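Local atomic coordinates of D-ribose pyranase (Bacillus subtilis, PDB entry 1OGD), a protein that probably interconverts the beta-pyranose and beta-furanose forms of D-ribose as a decamer built from two pentamers. Residues L15-I26 with T54-E65. Residues are numbered along the deposited sequence; the frame is centred on the assembly and turned at random.
With RIP (beta-D-ribopyranose), chain H.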
# COMPACT_ATOMS: atom_id res chain seq x y z
N LEU A 15 -16.98 -9.90 -13.53
CA LEU A 15 -17.55 -10.05 -14.87
C LEU A 15 -17.24 -8.86 -15.76
O LEU A 15 -16.98 -9.02 -16.95
CB LEU A 15 -19.07 -10.25 -14.80
CG LEU A 15 -19.56 -11.53 -14.11
CD1 LEU A 15 -21.06 -11.64 -14.29
CD2 LEU A 15 -18.85 -12.74 -14.69
N ALA A 16 -17.26 -7.67 -15.17
CA ALA A 16 -17.00 -6.43 -15.90
C ALA A 16 -15.65 -6.39 -16.61
O ALA A 16 -15.52 -5.77 -17.68
CB ALA A 16 -17.10 -5.24 -14.95
N ASP A 17 -14.65 -7.05 -16.05
CA ASP A 17 -13.33 -7.05 -16.66
C ASP A 17 -13.05 -8.23 -17.57
O ASP A 17 -12.02 -8.27 -18.24
CB ASP A 17 -12.23 -6.97 -15.60
CG ASP A 17 -12.06 -5.58 -15.03
OD1 ASP A 17 -12.18 -4.61 -15.81
OD2 ASP A 17 -11.82 -5.45 -13.81
N LEU A 18 -13.97 -9.19 -17.61
CA LEU A 18 -13.77 -10.37 -18.45
C LEU A 18 -13.60 -10.04 -19.92
O LEU A 18 -14.36 -9.26 -20.50
CB LEU A 18 -14.92 -11.36 -18.28
CG LEU A 18 -14.99 -12.15 -16.98
CD1 LEU A 18 -16.22 -13.04 -16.99
CD2 LEU A 18 -13.72 -12.98 -16.81
N GLY A 19 -12.59 -10.65 -20.52
CA GLY A 19 -12.31 -10.49 -21.93
C GLY A 19 -12.33 -11.88 -22.51
O GLY A 19 -12.36 -12.86 -21.77
N HIS A 20 -12.29 -12.00 -23.83
CA HIS A 20 -12.32 -13.30 -24.47
C HIS A 20 -11.23 -14.25 -23.97
O HIS A 20 -10.05 -13.92 -24.03
CB HIS A 20 -12.18 -13.15 -25.99
CG HIS A 20 -12.53 -14.39 -26.76
ND1 HIS A 20 -12.20 -14.56 -28.08
CD2 HIS A 20 -13.20 -15.51 -26.38
CE1 HIS A 20 -12.64 -15.74 -28.49
NE2 HIS A 20 -13.26 -16.33 -27.48
N THR A 21 -11.65 -15.42 -23.50
CA THR A 21 -10.80 -16.48 -22.97
C THR A 21 -10.44 -16.40 -21.48
O THR A 21 -9.84 -17.34 -20.95
CB THR A 21 -9.47 -16.68 -23.79
OG1 THR A 21 -8.57 -15.59 -23.55
CG2 THR A 21 -9.77 -16.79 -25.27
N ASP A 22 -10.79 -15.30 -20.81
CA ASP A 22 -10.50 -15.20 -19.38
C ASP A 22 -11.29 -16.31 -18.68
O ASP A 22 -12.32 -16.75 -19.18
CB ASP A 22 -10.91 -13.84 -18.80
CG ASP A 22 -10.00 -12.71 -19.26
OD1 ASP A 22 -8.87 -12.98 -19.71
OD2 ASP A 22 -10.43 -11.54 -19.16
N LYS A 23 -10.80 -16.74 -17.52
CA LYS A 23 -11.44 -17.82 -16.78
C LYS A 23 -11.77 -17.50 -15.34
O LYS A 23 -11.06 -16.75 -14.67
CB LYS A 23 -10.52 -19.05 -16.80
CG LYS A 23 -10.07 -19.48 -18.19
CD LYS A 23 -8.95 -20.50 -18.11
CE LYS A 23 -8.46 -20.92 -19.49
NZ LYS A 23 -8.01 -19.77 -20.33
N ILE A 24 -12.88 -18.06 -14.87
CA ILE A 24 -13.28 -17.91 -13.48
C ILE A 24 -13.57 -19.33 -13.02
O ILE A 24 -13.87 -20.20 -13.84
CB ILE A 24 -14.54 -17.03 -13.27
CG1 ILE A 24 -15.76 -17.66 -13.93
CG2 ILE A 24 -14.29 -15.63 -13.82
CD1 ILE A 24 -17.04 -16.93 -13.60
N VAL A 25 -13.48 -19.58 -11.72
CA VAL A 25 -13.71 -20.91 -11.19
C VAL A 25 -14.86 -20.92 -10.19
O VAL A 25 -15.00 -20.01 -9.39
CB VAL A 25 -12.43 -21.43 -10.47
CG1 VAL A 25 -12.65 -22.86 -9.95
CG2 VAL A 25 -11.24 -21.40 -11.43
N ILE A 26 -15.70 -21.95 -10.28
CA ILE A 26 -16.79 -22.12 -9.33
C ILE A 26 -16.31 -23.34 -8.57
O ILE A 26 -16.03 -24.38 -9.17
CB ILE A 26 -18.13 -22.43 -10.02
CG1 ILE A 26 -18.55 -21.25 -10.90
CG2 ILE A 26 -19.21 -22.67 -8.96
CD1 ILE A 26 -19.75 -21.53 -11.79
N THR A 54 -25.30 -21.76 -8.13
CA THR A 54 -24.29 -20.78 -8.49
C THR A 54 -23.95 -20.84 -9.98
O THR A 54 -23.89 -19.82 -10.65
CB THR A 54 -23.02 -20.98 -7.65
OG1 THR A 54 -23.36 -20.93 -6.26
CG2 THR A 54 -22.00 -19.88 -7.94
N ALA A 55 -23.75 -22.05 -10.49
CA ALA A 55 -23.43 -22.23 -11.90
C ALA A 55 -24.56 -21.70 -12.80
O ALA A 55 -24.30 -21.14 -13.87
CB ALA A 55 -23.17 -23.71 -12.19
N ALA A 56 -25.80 -21.88 -12.37
CA ALA A 56 -26.95 -21.42 -13.15
C ALA A 56 -26.96 -19.90 -13.30
O ALA A 56 -27.20 -19.38 -14.39
CB ALA A 56 -28.24 -21.89 -12.50
N VAL A 57 -26.71 -19.19 -12.20
CA VAL A 57 -26.69 -17.74 -12.23
C VAL A 57 -25.57 -17.23 -13.13
O VAL A 57 -25.77 -16.34 -13.95
CB VAL A 57 -26.50 -17.14 -10.82
CG1 VAL A 57 -26.35 -15.63 -10.91
CG2 VAL A 57 -27.70 -17.48 -9.95
N LEU A 58 -24.38 -17.81 -12.98
CA LEU A 58 -23.24 -17.39 -13.80
C LEU A 58 -23.50 -17.63 -15.28
O LEU A 58 -23.13 -16.82 -16.13
CB LEU A 58 -21.96 -18.13 -13.37
CG LEU A 58 -21.03 -17.41 -12.38
CD1 LEU A 58 -20.70 -16.02 -12.90
CD2 LEU A 58 -21.67 -17.30 -11.02
N ALA A 59 -24.15 -18.75 -15.59
CA ALA A 59 -24.46 -19.10 -16.97
C ALA A 59 -25.29 -18.03 -17.67
O ALA A 59 -25.07 -17.74 -18.85
CB ALA A 59 -25.21 -20.45 -17.00
N GLU A 60 -26.23 -17.42 -16.96
CA GLU A 60 -27.07 -16.40 -17.57
C GLU A 60 -26.53 -14.98 -17.53
O GLU A 60 -27.09 -14.08 -18.15
CB GLU A 60 -28.46 -16.42 -16.93
CG GLU A 60 -28.49 -16.07 -15.47
CD GLU A 60 -29.91 -15.93 -14.94
OE1 GLU A 60 -30.65 -15.05 -15.46
OE2 GLU A 60 -30.29 -16.69 -14.02
N GLU A 61 -25.43 -14.76 -16.81
CA GLU A 61 -24.85 -13.42 -16.71
C GLU A 61 -23.51 -13.34 -17.43
O GLU A 61 -22.96 -12.26 -17.61
CB GLU A 61 -24.64 -13.03 -15.25
CG GLU A 61 -25.91 -12.92 -14.43
CD GLU A 61 -26.92 -11.97 -15.05
OE1 GLU A 61 -26.52 -11.09 -15.84
OE2 GLU A 61 -28.11 -12.11 -14.72
N MET A 62 -23.01 -14.49 -17.85
CA MET A 62 -21.72 -14.56 -18.51
C MET A 62 -21.77 -15.39 -19.78
O MET A 62 -22.36 -16.47 -19.79
CB MET A 62 -20.71 -15.17 -17.54
CG MET A 62 -19.32 -15.38 -18.08
SD MET A 62 -18.32 -16.30 -16.88
CE MET A 62 -17.07 -16.89 -17.94
N ALA A 63 -21.15 -14.89 -20.85
CA ALA A 63 -21.09 -15.62 -22.10
C ALA A 63 -19.95 -16.64 -21.98
O ALA A 63 -18.77 -16.28 -21.96
CB ALA A 63 -20.82 -14.67 -23.25
N VAL A 64 -20.31 -17.92 -21.90
CA VAL A 64 -19.32 -18.99 -21.76
C VAL A 64 -19.10 -19.74 -23.08
O VAL A 64 -20.06 -20.20 -23.69
CB VAL A 64 -19.78 -20.01 -20.70
CG1 VAL A 64 -18.72 -21.08 -20.51
CG2 VAL A 64 -20.10 -19.29 -19.38
N GLU A 65 -17.85 -19.86 -23.50
CA GLU A 65 -17.55 -20.58 -24.74
C GLU A 65 -16.97 -21.97 -24.49
O GLU A 65 -16.90 -22.79 -25.41
CB GLU A 65 -16.59 -19.79 -25.63
CG GLU A 65 -15.23 -19.51 -25.03
CD GLU A 65 -14.22 -19.03 -26.06
OE1 GLU A 65 -14.64 -18.47 -27.10
OE2 GLU A 65 -13.00 -19.22 -25.84
C1 RIP H . -10.92 -11.13 -28.69
C2 RIP H . -10.97 -9.81 -29.40
C3 RIP H . -10.75 -10.02 -30.89
C4 RIP H . -11.69 -11.03 -31.52
C5 RIP H . -11.56 -12.33 -30.73
O1 RIP H . -9.60 -11.65 -28.68
O2 RIP H . -12.24 -9.24 -29.16
O3 RIP H . -10.82 -8.79 -31.58
O4 RIP H . -13.03 -10.59 -31.45
O5 RIP H . -11.76 -12.14 -29.31
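His20 joins Glu65 to the sugar through the two nitrogens of its ring. NE2 donates to Glu65 OE1 at 2.6 Å. The carboxylate oxygen lies in the ring plane but is met from above its own plane, the two planes standing 78° apart. At the other nitrogen, ND1 of His20 donates to the ring oxygen O5 of beta-D-ribopyranose (2.8 Å). With CG anti to the backbone N (chi1 -166°), the imidazole reaches out between carboxylate and ligand, and CG2 of Thr21 sits over one face, toward the rim. His20 is the inferred proton donor; a phenylalanine in its place would probably leave both Glu65 OE1 and the sugar O5 without their N-H partner. Asp28, His98 and Asn122 of a neighbouring subunit hold the same ribose, so the site is shared between chains. A type II turn from Gly19 to Asp22 carries the histidine, and Asp22 OD2 accepts the Gly19 N-H (N to OD2 2.7 Å), tying the turn together.

Behind this polar end lies an apolar core. The extended Met62 and Ile24 reach toward each other tip to tip, with Met62 SD 3.6 Å from Ile24 CD1. Leu18, crossing Met62 at about a right angle, sets its CD1 3.9 Å from Met62 SD. Leu58 CD1 touches Ile24 CD1 (3.8 Å) and the CD2 branch of Leu15, whose CD1 rests on Glu61. Farther along, Ile26 CD1 lies against Ala55 CA (3.7 Å).

Residues 23-26 of the strand thus run roughly antiparallel to residues 54-61 of the helix, with the local axes 10.2 Å apart at closest approach, packing one sheet face beneath the helix. Strand 123-127 hydrogen-bonds alongside the strand, and helix 78-87 packs against Ala55.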